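Local coordinates for peroxiredoxin 6 (Arenicola marina, PDB 2V2G), which probably reduces hydrogen peroxide and organic hydroperoxides to water and alcohols as a thiol-specific peroxidase of the Prx6 subfamily, at residues E7-F12 / F131-D136; I99-E102 / L106-K109. The protein carries 1 engineered substitution. All coordinates share one frame; numbering follows the deposited sequence.

Interaction 1 (E7-F12 / F131-D136); sequences EVFPNF and FIIGPD
F9 drives its ring from the loop before strand 13-16 against F131 and I133, two side chains on the same side of strand 124-133. Atom by atom, the neighbour changes from I133 to F131. At the root, F9 CB lies 4.3 Å from I133 CG2. One step on, F9 CG is 4.0 Å from I133 CG1, and F9 CD1 closes on the same carbon at 3.8 Å. Beyond this F131 takes over: F9 CE1 is 3.8 Å from F131 CG, and F9 CZ, 3.9 Å from F131 CG, sits over one face of the F131 ring. The two rings meet obliquely, with centroids 5.4 Å apart and planes at 59°. I133 also covers one face of the F9 ring: its CD1 stands over the middle, 4.1 Å from the centroid and 4° off the normal, a well-centred CH-pi contact. The other face of F9 carries CD of P10 toward its rim. With chi1 at -146°, well short of fully anti, the F9 ring turns one face to I133 and its CE1-CZ side to F131. F23, from helix 23-27, meets the F9 ring as well, and backbone hydrogen bonds link E7 with L139 of strand 139-145 and F9 with K137 in the turn before it. No hydrogen bond joins E7-F12 to F131-D136. Their contact is purely apolar and buried, so the fit probably depends on shape, the CH-pi approach and the exclusion of water, while directional backbone bonds are made beside it.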
loop_
_atom_site.group_PDB
_atom_site.type_symbol
_atom_site.label_atom_id
_atom_site.label_comp_id
_atom_site.label_asym_id
_atom_site.label_seq_id
_atom_site.Cartn_x
_atom_site.Cartn_y
_atom_site.Cartn_z
ATOM N N GLU A 7 8.869 -2.675 -13.341
ATOM C CA GLU A 7 8.808 -3.800 -14.295
ATOM C C GLU A 7 7.651 -3.575 -15.255
ATOM O O GLU A 7 6.601 -3.045 -14.847
ATOM C CB GLU A 7 8.540 -5.120 -13.579
ATOM C CG GLU A 7 9.680 -5.757 -12.883
ATOM C CD GLU A 7 9.280 -7.215 -12.402
ATOM O OE1 GLU A 7 8.676 -7.989 -13.233
ATOM O OE2 GLU A 7 9.644 -7.553 -11.274
ATOM N N VAL A 8 7.828 -4.027 -16.506
ATOM C CA VAL A 8 6.692 -4.095 -17.443
ATOM C C VAL A 8 5.672 -5.132 -16.952
ATOM O O VAL A 8 6.019 -6.302 -16.662
ATOM C CB VAL A 8 7.156 -4.363 -18.889
ATOM C CG1 VAL A 8 5.930 -4.513 -19.819
ATOM C CG2 VAL A 8 8.025 -3.171 -19.326
ATOM N N PHE A 9 4.426 -4.678 -16.775
ATOM C CA PHE A 9 3.381 -5.550 -16.308
ATOM C C PHE A 9 3.162 -6.667 -17.324
ATOM O O PHE A 9 3.227 -6.443 -18.529
ATOM C CB PHE A 9 2.091 -4.765 -16.046
ATOM C CG PHE A 9 1.311 -5.329 -14.867
ATOM C CD1 PHE A 9 1.680 -5.026 -13.580
ATOM C CD2 PHE A 9 0.214 -6.155 -15.092
ATOM C CE1 PHE A 9 1.009 -5.582 -12.503
ATOM C CE2 PHE A 9 -0.496 -6.690 -14.012
ATOM C CZ PHE A 9 -0.105 -6.405 -12.744
ATOM N N PRO A 10 2.966 -7.903 -16.889
ATOM C CA PRO A 10 2.703 -8.970 -17.884
ATOM C C PRO A 10 1.536 -8.659 -18.845
ATOM O O PRO A 10 0.449 -8.172 -18.439
ATOM C CB PRO A 10 2.429 -10.228 -17.020
ATOM C CG PRO A 10 2.331 -9.740 -15.660
ATOM C CD PRO A 10 2.967 -8.409 -15.501
ATOM N N ASN A 11 1.790 -8.963 -20.129
ATOM C CA ASN A 11 0.793 -8.788 -21.194
ATOM C C ASN A 11 -0.038 -10.068 -21.284
ATOM O O ASN A 11 -0.014 -10.867 -22.246
ATOM C CB ASN A 11 1.457 -8.453 -22.509
ATOM C CG ASN A 11 0.474 -7.981 -23.533
ATOM O OD1 ASN A 11 -0.704 -7.711 -23.232
ATOM N ND2 ASN A 11 0.954 -7.856 -24.746
ATOM N N PHE A 12 -0.797 -10.249 -20.208
ATOM C CA PHE A 12 -1.517 -11.493 -20.010
ATOM C C PHE A 12 -2.793 -11.571 -20.840
ATOM O O PHE A 12 -3.364 -10.518 -21.206
ATOM C CB PHE A 12 -1.793 -11.755 -18.515
ATOM C CG PHE A 12 -2.680 -10.749 -17.854
ATOM C CD1 PHE A 12 -4.051 -10.824 -17.975
ATOM C CD2 PHE A 12 -2.145 -9.708 -17.098
ATOM C CE1 PHE A 12 -4.892 -9.916 -17.349
ATOM C CE2 PHE A 12 -2.988 -8.770 -16.477
ATOM C CZ PHE A 12 -4.362 -8.870 -16.601
ATOM N N PHE A 131 -2.472 -2.812 -8.071
ATOM C CA PHE A 131 -1.364 -2.490 -8.904
ATOM C C PHE A 131 -1.733 -1.248 -9.737
ATOM O O PHE A 131 -2.714 -1.265 -10.436
ATOM C CB PHE A 131 -0.976 -3.637 -9.880
ATOM C CG PHE A 131 -0.659 -4.926 -9.197
ATOM C CD1 PHE A 131 0.609 -5.160 -8.676
ATOM C CD2 PHE A 131 -1.676 -5.878 -8.992
ATOM C CE1 PHE A 131 0.900 -6.354 -8.020
ATOM C CE2 PHE A 131 -1.385 -7.058 -8.341
ATOM C CZ PHE A 131 -0.092 -7.255 -7.778
ATOM N N ILE A 132 -0.927 -0.209 -9.605
ATOM C CA ILE A 132 -1.051 1.032 -10.405
ATOM C C ILE A 132 -0.036 0.968 -11.528
ATOM O O ILE A 132 1.158 0.898 -11.316
ATOM C CB ILE A 132 -0.928 2.346 -9.627
ATOM C CG1 ILE A 132 -1.827 2.265 -8.397
ATOM C CG2 ILE A 132 -1.280 3.470 -10.570
ATOM C CD1 ILE A 132 -1.925 3.535 -7.482
ATOM N N ILE A 133 -0.546 1.022 -12.764
ATOM C CA ILE A 133 0.267 0.745 -13.963
ATOM C C ILE A 133 0.246 2.011 -14.828
ATOM O O ILE A 133 -0.837 2.638 -15.047
ATOM C CB ILE A 133 -0.286 -0.500 -14.791
ATOM C CG1 ILE A 133 -0.283 -1.767 -13.855
ATOM C CG2 ILE A 133 0.552 -0.771 -16.070
ATOM C CD1 ILE A 133 -1.609 -2.459 -13.784
ATOM N N GLY A 134 1.404 2.452 -15.254
ATOM C CA GLY A 134 1.462 3.650 -16.099
ATOM C C GLY A 134 1.126 3.372 -17.544
ATOM O O GLY A 134 1.002 2.211 -17.985
ATOM N N PRO A 135 0.986 4.446 -18.339
ATOM C CA PRO A 135 0.735 4.257 -19.780
ATOM C C PRO A 135 1.881 3.571 -20.527
ATOM O O PRO A 135 1.713 3.143 -21.672
ATOM C CB PRO A 135 0.498 5.706 -20.311
ATOM C CG PRO A 135 0.986 6.574 -19.344
ATOM C CD PRO A 135 1.064 5.882 -17.992
ATOM N N ASP A 136 3.038 3.499 -19.890
ATOM C CA ASP A 136 4.188 2.795 -20.425
ATOM C C ASP A 136 4.206 1.302 -20.020
ATOM O O ASP A 136 5.140 0.574 -20.409
ATOM C CB ASP A 136 5.452 3.470 -19.966
ATOM C CG ASP A 136 5.584 3.501 -18.419
ATOM O OD1 ASP A 136 4.687 3.006 -17.698
ATOM O OD2 ASP A 136 6.584 4.086 -17.919
#

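Interaction 2 (I99-E102 / L106-K109); sequences IADE and LAVK
OD2 of D101 takes the N-H of A107 at 2.9 Å, the shorter of two bonds by which this one carboxylate holds the start of a short helix. The other oxygen, OD1, receives the N-H of L106 at 3.1 Å. The L106 bond is nearly straight, 168° at the hydrogen, whereas that to A107 is bent to 141°. Both donors arrive on the syn side of their oxygens, somewhat out of the carboxylate plane, so the carboxylate accepts two successive backbone N-H groups, one on each oxygen. CG of D101 is anti to its own N (chi1 -176°), which carries the carboxylate across to the helix. The bonds also bring methylene and methyl groups close: CB of L106 is 3.6 Å from OD1, and CB of A107 is 3.6 Å from OD2. The carboxylate is buried, and the two N-H groups at the amino end of the helix probably stabilise its negative charge. An alanine here would remove both acceptors, and the N-H groups of L106 and A107 would probably be left without mates, with the helix start less firmly tied to the end of strand 98-100 and the loop that follows. Beside the two bonds the contact turns apolar: L106 CD1 approaches I99 CG2 at 4.4 Å, and the side chains of I99, D101 and L106 all touch L69. Strand 98-100 runs between strands 64-70 and 13-16, bonded through its backbone to A68, S70 and D15. I99 faces helix 105-109, while A100 packs on V74 and H77 of helix 74-88.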
loop_
_atom_site.group_PDB
_atom_site.type_symbol
_atom_site.label_atom_id
_atom_site.label_comp_id
_atom_site.label_asym_id
_atom_site.label_seq_id
_atom_site.Cartn_x
_atom_site.Cartn_y
_atom_site.Cartn_z
ATOM N N ILE A 99 -11.813 -9.862 -14.106
ATOM C CA ILE A 99 -11.038 -10.961 -14.674
ATOM C C ILE A 99 -11.286 -12.241 -13.885
ATOM O O ILE A 99 -11.375 -12.176 -12.624
ATOM C CB ILE A 99 -9.560 -10.625 -14.624
ATOM C CG1 ILE A 99 -9.254 -9.457 -15.541
ATOM C CG2 ILE A 99 -8.680 -11.909 -14.964
ATOM C CD1 ILE A 99 -7.835 -8.844 -15.257
ATOM N N ALA A 100 -11.391 -13.369 -14.588
ATOM C CA ALA A 100 -11.566 -14.704 -13.975
ATOM C C ALA A 100 -10.256 -15.467 -14.018
ATOM O O ALA A 100 -9.960 -16.018 -15.053
ATOM C CB ALA A 100 -12.636 -15.504 -14.712
ATOM N N ASP A 101 -9.533 -15.567 -12.906
ATOM C CA ASP A 101 -8.203 -16.223 -12.862
ATOM C C ASP A 101 -8.309 -17.653 -12.294
ATOM O O ASP A 101 -7.674 -18.049 -11.275
ATOM C CB ASP A 101 -7.263 -15.368 -12.014
ATOM C CG ASP A 101 -5.840 -15.900 -11.994
ATOM O OD1 ASP A 101 -5.324 -16.370 -13.078
ATOM O OD2 ASP A 101 -5.217 -15.828 -10.902
ATOM N N GLU A 102 -9.105 -18.480 -12.962
ATOM C CA GLU A 102 -9.435 -19.788 -12.387
ATOM C C GLU A 102 -8.258 -20.739 -12.285
ATOM O O GLU A 102 -8.267 -21.651 -11.466
ATOM C CB GLU A 102 -10.575 -20.421 -13.174
ATOM C CG GLU A 102 -11.862 -19.575 -13.257
ATOM C CD GLU A 102 -12.864 -20.230 -14.171
ATOM O OE1 GLU A 102 -13.334 -21.361 -13.846
ATOM O OE2 GLU A 102 -13.137 -19.646 -15.243
ATOM N N LEU A 106 -2.289 -15.872 -12.693
ATOM C CA LEU A 106 -1.993 -14.489 -12.355
ATOM C C LEU A 106 -1.777 -14.328 -10.856
ATOM O O LEU A 106 -0.923 -13.559 -10.429
ATOM C CB LEU A 106 -3.084 -13.544 -12.849
ATOM C CG LEU A 106 -3.074 -13.293 -14.358
ATOM C CD1 LEU A 106 -4.269 -12.321 -14.701
ATOM C CD2 LEU A 106 -1.729 -12.659 -14.760
ATOM N N ALA A 107 -2.540 -15.086 -10.068
ATOM C CA ALA A 107 -2.381 -14.999 -8.593
ATOM C C ALA A 107 -0.924 -15.304 -8.263
ATOM O O ALA A 107 -0.303 -14.611 -7.453
ATOM C CB ALA A 107 -3.304 -16.025 -7.890
ATOM N N VAL A 108 -0.371 -16.330 -8.865
ATOM C CA VAL A 108 1.006 -16.705 -8.638
ATOM C C VAL A 108 1.980 -15.718 -9.297
ATOM O O VAL A 108 2.901 -15.241 -8.648
ATOM C CB VAL A 108 1.260 -18.135 -9.117
ATOM C CG1 VAL A 108 2.765 -18.474 -9.107
ATOM C CG2 VAL A 108 0.417 -19.106 -8.241
ATOM N N LYS A 109 1.786 -15.414 -10.577
ATOM C CA LYS A 109 2.697 -14.521 -11.281
ATOM C C LYS A 109 2.892 -13.166 -10.571
ATOM O O LYS A 109 4.024 -12.636 -10.478
ATOM C CB LYS A 109 2.189 -14.299 -12.739
ATOM C CG LYS A 109 3.083 -13.510 -13.675
ATOM C CD LYS A 109 3.077 -14.096 -15.109
ATOM C CE LYS A 109 4.156 -13.371 -16.001
ATOM N NZ LYS A 109 3.913 -13.418 -17.537
#

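How the interactions relate
Interaction 2 is nested within interaction 1 along the chain: 7-12 comes first, then 99-102 and 106-109, and 131-136 closes the loop. Their centres lie 15 Å apart, and both reach the seven-stranded mixed sheet of the thioredoxin-like AhpC/TSA domain, on strands 98-100 and 124-133, with 64-70 and 31-36 between. F12 and P10 connect them directly. F12 CD1 lies 3.6 Å from L106 CD1, F12 CZ is 3.7 Å from I99 CD1, and P10 CB is 3.6 Å from K109 NZ. The segment 7-12 thus spans from one contact to the other, packing the N-terminal loop and helix 105-109 together against the sheet, away from the benzoic acid pocket.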